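Local coordinates for acetylene hydratase Ahy (PDB 2E7Z), which catalyses the hydration of acetylene to acetaldehyde, using a tungsten-bis(molybdopterin guanine dinucleotide) cofactor and a [4Fe-4S] cluster, at residues L360-M365 with A386-N390. Residues are numbered along the deposited sequence.
Sequences LTYTGM and AFMAN
F387 sets its CB over the face of the Y362 ring, a CH-pi contact 3.6 Å from the centroid and 15° off the ring normal; chi1 is m for both (Y362 -73°, F387 -41°). The two rings run almost parallel, planes 4° apart, but are slid so far (centroids 5.1 Å apart) that they barely overlap. Here, in the molybdopterin oxidoreductase fold of the DMSO reductase family, a loop leading into helix 391-400 packs against the short, weakly bonded helix 362-365 and the two residues before it. T361 is that helix's N-cap: with chi1 p, its OG1 accepts a weak hydrogen bond from T363 N at 3.1 Å, besides bonding P358 O, and M365 N hydrogen-bonds to T361 O at 3.0 Å. CA atoms come nearest at T361 and F387, 4.6 Å. F387 takes a left-handed backbone conformation (62/68), while M388 returns to an extended one (-119/142). M365 CB meets the F387 ring edge at CE1, 4.1 Å; L360 CD1 reaches M388 CE, also 4.1 Å. The M388 side chain is about 11 Å from a bound MGD. Y362 OH hydrogen-bonds to H340 ND1. M388 N donates to L360 O (2.9 Å, 175°); a water oxygen 2.8 Å from L360 O also donates to it and accepts from F387 N at 2.9 Å.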
loop_
_atom_site.group_PDB
_atom_site.type_symbol
_atom_site.label_atom_id
_atom_site.label_comp_id
_atom_site.label_asym_id
_atom_site.label_seq_id
_atom_site.Cartn_x
_atom_site.Cartn_y
_atom_site.Cartn_z
ATOM N N LEU A 360 5.440 13.596 -4.046
ATOM C CA LEU A 360 4.312 12.780 -4.498
ATOM C C LEU A 360 3.043 13.572 -4.845
ATOM O O LEU A 360 2.020 12.997 -5.262
ATOM C CB LEU A 360 4.047 11.671 -3.474
ATOM C CG LEU A 360 5.172 10.613 -3.335
ATOM C CD1 LEU A 360 4.986 9.714 -2.121
ATOM C CD2 LEU A 360 5.378 9.797 -4.658
ATOM N N THR A 361 3.122 14.893 -4.687
ATOM C CA THR A 361 2.051 15.794 -5.075
ATOM C C THR A 361 2.021 16.039 -6.571
ATOM O O THR A 361 2.974 15.701 -7.280
ATOM C CB THR A 361 2.123 17.162 -4.365
ATOM O OG1 THR A 361 3.244 17.904 -4.908
ATOM C CG2 THR A 361 2.239 17.020 -2.832
ATOM N N TYR A 362 0.944 16.658 -7.043
ATOM C CA TYR A 362 0.930 17.156 -8.432
ATOM C C TYR A 362 2.190 17.936 -8.767
ATOM O O TYR A 362 2.754 17.782 -9.870
ATOM C CB TYR A 362 -0.233 18.084 -8.688
ATOM C CG TYR A 362 -1.579 17.413 -8.768
ATOM C CD1 TYR A 362 -1.950 16.704 -9.913
ATOM C CD2 TYR A 362 -2.500 17.539 -7.725
ATOM C CE1 TYR A 362 -3.210 16.112 -10.009
ATOM C CE2 TYR A 362 -3.766 16.919 -7.791
ATOM C CZ TYR A 362 -4.109 16.228 -8.943
ATOM O OH TYR A 362 -5.343 15.657 -9.073
ATOM N N THR A 363 2.616 18.795 -7.848
ATOM C CA THR A 363 3.769 19.664 -8.150
ATOM C C THR A 363 5.037 18.827 -8.301
ATOM O O THR A 363 5.822 19.009 -9.238
ATOM C CB THR A 363 3.974 20.697 -7.045
ATOM O OG1 THR A 363 2.867 21.586 -7.058
ATOM C CG2 THR A 363 5.291 21.466 -7.227
ATOM N N GLY A 364 5.276 17.919 -7.359
ATOM C CA GLY A 364 6.476 17.087 -7.424
ATOM C C GLY A 364 6.545 16.178 -8.636
ATOM O O GLY A 364 7.631 15.886 -9.142
ATOM N N MET A 365 5.388 15.727 -9.116
ATOM C CA MET A 365 5.320 14.801 -10.226
ATOM C C MET A 365 5.250 15.546 -11.578
ATOM O O MET A 365 5.279 14.923 -12.651
ATOM C CB MET A 365 4.109 13.856 -10.036
ATOM C CG MET A 365 4.152 13.035 -8.733
ATOM S SD MET A 365 5.488 11.837 -8.761
ATOM C CE MET A 365 4.744 10.589 -9.821
ATOM N N ALA A 386 -1.599 8.051 -7.144
ATOM C CA ALA A 386 -0.769 9.181 -7.534
ATOM C C ALA A 386 -1.430 10.499 -7.264
ATOM O O ALA A 386 -2.656 10.606 -7.125
ATOM C CB ALA A 386 -0.395 9.083 -9.038
ATOM N N PHE A 387 -0.578 11.516 -7.231
ATOM C CA PHE A 387 -0.981 12.924 -7.055
ATOM C C PHE A 387 -1.648 13.016 -5.691
ATOM O O PHE A 387 -2.869 13.204 -5.543
ATOM C CB PHE A 387 -1.861 13.426 -8.203
ATOM C CG PHE A 387 -1.387 12.958 -9.558
ATOM C CD1 PHE A 387 -0.094 13.233 -9.980
ATOM C CD2 PHE A 387 -2.211 12.249 -10.421
ATOM C CE1 PHE A 387 0.379 12.790 -11.208
ATOM C CE2 PHE A 387 -1.741 11.829 -11.692
ATOM C CZ PHE A 387 -0.435 12.104 -12.064
ATOM N N MET A 388 -0.826 12.832 -4.672
ATOM C CA MET A 388 -1.339 12.571 -3.329
ATOM C C MET A 388 -0.938 13.622 -2.329
ATOM O O MET A 388 0.213 14.105 -2.284
ATOM C CB MET A 388 -0.829 11.210 -2.825
ATOM C CG MET A 388 -1.033 10.060 -3.807
ATOM S SD MET A 388 -0.581 8.448 -3.121
ATOM C CE MET A 388 1.224 8.465 -3.320
ATOM N N ALA A 389 -1.882 13.917 -1.440
ATOM C CA ALA A 389 -1.560 14.710 -0.274
ATOM C C ALA A 389 -0.706 13.891 0.673
ATOM O O ALA A 389 -0.927 12.695 0.864
ATOM C CB ALA A 389 -2.855 15.166 0.440
ATOM N N ASN A 390 0.231 14.544 1.337
ATOM C CA ASN A 390 1.064 13.899 2.324
ATOM C C ASN A 390 0.190 13.666 3.571
ATOM O O ASN A 390 -0.453 14.594 4.044
ATOM C CB ASN A 390 2.220 14.810 2.706
ATOM C CG ASN A 390 3.107 14.215 3.769
ATOM O OD1 ASN A 390 2.969 14.572 4.926
ATOM N ND2 ASN A 390 4.035 13.317 3.381
HETATM O O HOH W 1 2.158 10.759 -6.969
#